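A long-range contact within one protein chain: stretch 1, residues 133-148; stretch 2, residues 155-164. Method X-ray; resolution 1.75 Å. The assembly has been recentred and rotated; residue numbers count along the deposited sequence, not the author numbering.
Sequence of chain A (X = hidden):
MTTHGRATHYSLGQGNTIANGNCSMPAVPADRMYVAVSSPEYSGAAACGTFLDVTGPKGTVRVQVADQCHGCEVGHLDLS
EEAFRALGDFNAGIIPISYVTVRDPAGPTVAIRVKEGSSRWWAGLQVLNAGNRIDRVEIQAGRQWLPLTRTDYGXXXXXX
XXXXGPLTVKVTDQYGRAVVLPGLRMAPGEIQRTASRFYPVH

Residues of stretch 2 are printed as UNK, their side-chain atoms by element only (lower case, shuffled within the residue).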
# COMPACT_ATOMS: atom_id res chain seq x y z
N ARG A 133 7.44 3.14 1.99
CA ARG A 133 7.59 1.72 2.30
C ARG A 133 7.73 1.51 3.80
O ARG A 133 8.34 2.32 4.50
CB ARG A 133 8.81 1.12 1.58
CG ARG A 133 8.70 1.09 0.07
CD ARG A 133 9.66 0.09 -0.55
NE ARG A 133 9.53 0.02 -2.00
CZ ARG A 133 10.06 -0.93 -2.76
NH1 ARG A 133 10.78 -1.91 -2.22
NH2 ARG A 133 9.88 -0.91 -4.08
N ILE A 134 7.15 0.42 4.28
CA ILE A 134 7.23 0.04 5.68
C ILE A 134 8.33 -1.00 5.84
O ILE A 134 8.37 -1.98 5.11
CB ILE A 134 5.89 -0.52 6.18
CG1 ILE A 134 4.84 0.59 6.23
CG2 ILE A 134 6.04 -1.17 7.55
CD1 ILE A 134 3.43 0.10 6.49
N ASP A 135 9.23 -0.77 6.79
CA ASP A 135 10.37 -1.67 6.99
C ASP A 135 10.00 -2.82 7.92
O ASP A 135 10.38 -3.97 7.68
CB ASP A 135 11.56 -0.90 7.57
CG ASP A 135 12.77 -1.79 7.78
OD1 ASP A 135 13.55 -1.98 6.82
OD2 ASP A 135 12.95 -2.31 8.91
N ARG A 136 9.27 -2.52 8.99
CA ARG A 136 8.84 -3.56 9.92
C ARG A 136 7.61 -3.16 10.72
O ARG A 136 7.31 -1.98 10.89
CB ARG A 136 9.98 -3.94 10.86
CG ARG A 136 10.76 -2.77 11.44
CD ARG A 136 11.97 -3.28 12.20
NE ARG A 136 12.45 -2.35 13.22
CZ ARG A 136 13.24 -1.31 12.98
NH1 ARG A 136 13.66 -1.05 11.74
NH2 ARG A 136 13.62 -0.52 13.98
N VAL A 137 6.91 -4.18 11.20
CA VAL A 137 5.70 -4.00 12.00
C VAL A 137 5.81 -4.93 13.19
O VAL A 137 6.08 -6.12 13.03
CB VAL A 137 4.44 -4.35 11.18
CG1 VAL A 137 3.20 -4.30 12.06
CG2 VAL A 137 4.30 -3.40 10.00
N GLU A 138 5.59 -4.39 14.39
CA GLU A 138 5.73 -5.17 15.62
C GLU A 138 4.51 -5.01 16.52
O GLU A 138 3.89 -3.95 16.57
CB GLU A 138 6.98 -4.72 16.38
CG GLU A 138 8.29 -5.01 15.68
CD GLU A 138 9.44 -4.21 16.27
OE1 GLU A 138 9.43 -2.97 16.14
OE2 GLU A 138 10.35 -4.83 16.87
N ILE A 139 4.18 -6.08 17.24
CA ILE A 139 3.12 -6.04 18.24
C ILE A 139 3.72 -6.19 19.63
O ILE A 139 4.62 -7.01 19.84
CB ILE A 139 2.07 -7.14 18.01
CG1 ILE A 139 1.34 -6.91 16.69
CG2 ILE A 139 1.08 -7.17 19.17
CD1 ILE A 139 0.29 -7.96 16.37
N GLN A 140 3.23 -5.41 20.58
CA GLN A 140 3.78 -5.41 21.93
C GLN A 140 3.47 -6.72 22.64
O GLN A 140 2.34 -7.21 22.60
CB GLN A 140 3.23 -4.23 22.73
CG GLN A 140 3.99 -3.98 24.03
CD GLN A 140 3.91 -2.53 24.47
OE1 GLN A 140 2.86 -1.89 24.36
NE2 GLN A 140 5.01 -2.01 24.98
N ALA A 141 4.49 -7.27 23.29
CA ALA A 141 4.35 -8.49 24.08
C ALA A 141 5.00 -8.26 25.43
O ALA A 141 6.20 -8.46 25.60
CB ALA A 141 5.01 -9.65 23.37
N GLY A 142 4.19 -7.85 26.41
CA GLY A 142 4.71 -7.42 27.69
C GLY A 142 5.39 -6.08 27.52
O GLY A 142 4.74 -5.08 27.23
N ARG A 143 6.71 -6.07 27.69
CA ARG A 143 7.50 -4.90 27.32
C ARG A 143 8.55 -5.27 26.28
O ARG A 143 9.55 -4.58 26.11
CB ARG A 143 8.13 -4.25 28.56
CG ARG A 143 8.98 -5.16 29.42
CD ARG A 143 9.67 -4.36 30.52
NE ARG A 143 10.81 -5.06 31.10
CZ ARG A 143 10.86 -5.57 32.33
NH1 ARG A 143 9.83 -5.48 33.16
NH2 ARG A 143 11.97 -6.18 32.73
N GLN A 144 8.29 -6.38 25.58
CA GLN A 144 9.06 -6.75 24.40
C GLN A 144 8.24 -6.45 23.15
O GLN A 144 7.13 -5.91 23.24
CB GLN A 144 9.41 -8.24 24.43
CG GLN A 144 10.80 -8.53 24.95
CD GLN A 144 11.00 -8.04 26.36
OE1 GLN A 144 10.51 -8.65 27.32
NE2 GLN A 144 11.73 -6.94 26.51
N TRP A 145 8.78 -6.81 21.99
CA TRP A 145 8.08 -6.63 20.73
C TRP A 145 8.17 -7.89 19.87
O TRP A 145 9.24 -8.44 19.67
CB TRP A 145 8.68 -5.45 19.97
CG TRP A 145 8.47 -4.15 20.66
CD1 TRP A 145 9.34 -3.52 21.50
CD2 TRP A 145 7.31 -3.31 20.58
NE1 TRP A 145 8.79 -2.34 21.95
CE2 TRP A 145 7.55 -2.19 21.40
CE3 TRP A 145 6.09 -3.40 19.90
CZ2 TRP A 145 6.61 -1.17 21.55
CZ3 TRP A 145 5.17 -2.39 20.05
CH2 TRP A 145 5.43 -1.29 20.87
N LEU A 146 7.01 -8.33 19.38
CA LEU A 146 6.95 -9.48 18.48
C LEU A 146 6.91 -8.98 17.04
O LEU A 146 5.99 -8.25 16.66
CB LEU A 146 5.71 -10.32 18.78
CG LEU A 146 5.57 -11.59 17.95
CD1 LEU A 146 6.58 -12.64 18.38
CD2 LEU A 146 4.15 -12.14 18.04
N PRO A 147 7.91 -9.36 16.23
CA PRO A 147 7.98 -8.90 14.84
C PRO A 147 7.04 -9.67 13.92
O PRO A 147 6.97 -10.90 14.00
CB PRO A 147 9.43 -9.17 14.46
CG PRO A 147 9.82 -10.33 15.29
CD PRO A 147 9.08 -10.19 16.59
N LEU A 148 6.34 -8.95 13.05
CA LEU A 148 5.43 -9.58 12.10
C LEU A 148 6.14 -9.87 10.78
O LEU A 148 7.17 -9.27 10.47
CB LEU A 148 4.20 -8.71 11.86
CG LEU A 148 3.40 -8.30 13.10
CD1 LEU A 148 2.09 -7.62 12.70
CD2 LEU A 148 3.13 -9.51 13.98
N UNK A 155 -0.39 -7.64 3.79
CA UNK A 155 -0.57 -7.74 5.23
C UNK A 155 0.73 -8.10 5.93
O UNK A 155 1.73 -8.44 5.30
c UNK A 155 -3.06 -8.29 5.52
c UNK A 155 -3.73 -8.18 4.31
c UNK A 155 -1.63 -8.79 5.58
c UNK A 155 -5.03 -7.49 6.65
o UNK A 155 -6.98 -6.95 5.38
c UNK A 155 -5.04 -7.74 4.26
c UNK A 155 -5.68 -7.39 5.44
c UNK A 155 -3.73 -7.94 6.68
N UNK A 156 0.69 -8.02 7.26
CA UNK A 156 1.78 -8.46 8.11
C UNK A 156 1.20 -9.49 9.08
O UNK A 156 0.20 -9.21 9.73
c UNK A 156 6.81 -6.38 7.86
c UNK A 156 5.56 -6.80 8.28
c UNK A 156 2.42 -5.28 7.30
n UNK A 156 3.37 -4.53 6.64
c UNK A 156 4.61 -5.03 6.94
c UNK A 156 5.87 -4.60 6.52
c UNK A 156 2.36 -7.28 8.89
c UNK A 156 6.95 -5.29 6.99
c UNK A 156 4.43 -6.12 7.82
c UNK A 156 3.02 -6.27 8.03
N UNK A 157 1.82 -10.66 9.17
CA UNK A 157 1.24 -11.74 9.97
C UNK A 157 2.12 -12.17 11.14
O UNK A 157 3.33 -11.96 11.15
c UNK A 157 0.90 -12.97 9.11
c UNK A 157 -0.14 -12.61 8.06
c UNK A 157 2.15 -13.55 8.46
N UNK A 158 1.48 -12.79 12.12
CA UNK A 158 2.14 -13.21 13.34
C UNK A 158 2.84 -14.56 13.15
O UNK A 158 2.25 -15.49 12.61
c UNK A 158 1.12 -13.33 14.49
c UNK A 158 0.56 -11.96 14.85
o UNK A 158 0.05 -14.19 14.08
N UNK A 159 4.10 -14.66 13.60
CA UNK A 159 4.84 -15.93 13.58
C UNK A 159 4.48 -16.80 14.78
O UNK A 159 4.84 -17.98 14.82
c UNK A 159 6.22 -14.22 14.47
c UNK A 159 4.93 -13.55 14.09
c UNK A 159 6.29 -15.47 13.68
N UNK A 160 3.79 -16.22 15.75
CA UNK A 160 3.40 -16.93 16.96
C UNK A 160 2.33 -16.11 17.67
O UNK A 160 2.13 -14.94 17.34
c UNK A 160 4.62 -17.16 17.86
o UNK A 160 5.23 -15.94 18.23
N UNK A 161 1.64 -16.71 18.65
CA UNK A 161 0.49 -16.05 19.28
C UNK A 161 0.80 -14.68 19.88
O UNK A 161 1.95 -14.38 20.22
c UNK A 161 0.52 -18.35 19.87
c UNK A 161 0.08 -17.03 20.37
c UNK A 161 1.82 -18.08 19.17
N UNK A 162 -0.24 -13.87 20.02
CA UNK A 162 -0.14 -12.56 20.64
C UNK A 162 -0.98 -12.53 21.91
O UNK A 162 -1.83 -13.39 22.13
c UNK A 162 -2.64 -10.55 18.46
c UNK A 162 0.37 -11.30 18.54
c UNK A 162 -2.01 -11.72 19.17
c UNK A 162 -0.60 -11.44 19.70
N UNK A 163 -0.73 -11.52 22.74
CA UNK A 163 -1.40 -11.41 24.02
C UNK A 163 -2.83 -10.89 23.87
O UNK A 163 -3.16 -10.21 22.90
n UNK A 163 -0.04 -7.05 25.79
c UNK A 163 -0.61 -10.51 24.97
o UNK A 163 1.49 -8.70 25.79
c UNK A 163 -0.50 -9.06 24.52
c UNK A 163 0.40 -8.25 25.42
N UNK A 164 -3.66 -11.23 24.85
CA UNK A 164 -5.05 -10.80 24.87
C UNK A 164 -5.12 -9.33 25.25
O UNK A 164 -4.14 -8.75 25.71
o UNK A 164 -7.98 -11.65 26.89
o UNK A 164 -7.82 -10.79 24.88
c UNK A 164 -7.32 -11.34 25.88
c UNK A 164 -5.83 -11.65 25.88
O HOH W 1 1.43 -9.88 22.10
O HOH W 2 2.26 -5.28 27.25

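Position 155 carries one carbon leading to a six-carbon ring that bears an oxygen, the pattern of tyrosine. Tyr-155 stays clear of stretch 1.

At position 156 a single carbon leads to fused five- and six-membered rings of eight carbons and one nitrogen, and the system lies against the start of the first strand: tryptophan. A broad, flat side chain suits this place because it covers several residues at once. Val-137 CG2 sits over one face of Trp-156, 3.4 Å from the centroid of the five-membered ring and 9° off its normal, a CH-pi contact. Ile-134 CG2 packs 3.6 Å from Trp-156 CZ2, and Leu-148 O lies at the ring edge.

Position 157 has three carbons, one carrying the other two; the CA-to-CB bond points away from stretch 1, and no side-chain atom comes closer to it than 5.9 Å. This is valine, whose branching at CB suits a strand; its contact is made by the backbone, Val-157 O lying 3.3 Å from Leu-148 CA.

Position 158 has a carbon bearing one oxygen and one carbon, the latter against Leu-148, hence threonine. Its methyl serves the apolar side, with Thr-158 CG2 3.7 Å from Leu-148 CD2, while the hydroxyl is hydrogen-bonded elsewhere in the structure.

At 159 three carbons, touching Pro-147 and Leu-146, close a ring onto the backbone nitrogen, which identifies proline. Pro-159 CD is 3.3 Å from Pro-147 O, and Pro-159 CG is 4.2 Å from Leu-146 CD1.

Position 160 has one carbon and one oxygen, beside Leu-146, so it is serine. Its CA-to-CB bond points sideways, with Ser-160 OG 3.6 Å from Leu-146 CD1, and Ser-160 O is 3.5 Å from Leu-146 CD2.

Position 161 shows three side-chain carbons again closing a ring onto the backbone nitrogen, hence proline. Pro-161 directs its CB away and meets Leu-146 through its carbonyl oxygen.

Position 162 has four carbons, forked at the first with one arm two carbons long, packed against Leu-146 and Ile-139: isoleucine. Its apolar side chain suits a place beside two apolar side chains of stretch 1, Ile-162 CG2 lying 3.9 Å from Leu-146 CD2 and 4.0 Å from Ile-139 CD1.

Position 163 has three carbons, the last carrying oxygen and nitrogen, with the oxygen at Gly-142: glutamine. Its amide can both accept and donate. Gly-142 N donates to Gln-163 OE1 at 2.9 Å, and one water links Gln-163 NE2 to Gly-142 O.

Position 164, two carbons ending in two oxygens, is aspartate; Asp-164 is out of reach.

The contact packs stretch 2 against a hairpin closed by a type II' turn from Ala-141 to Gln-144. Apolar side chains do most of the work, and Gln-163 fastens the turn end, where a second water joins Gln-140 O to Gln-163 N.

Stretch 2 155-164: YWVTPSPIQD
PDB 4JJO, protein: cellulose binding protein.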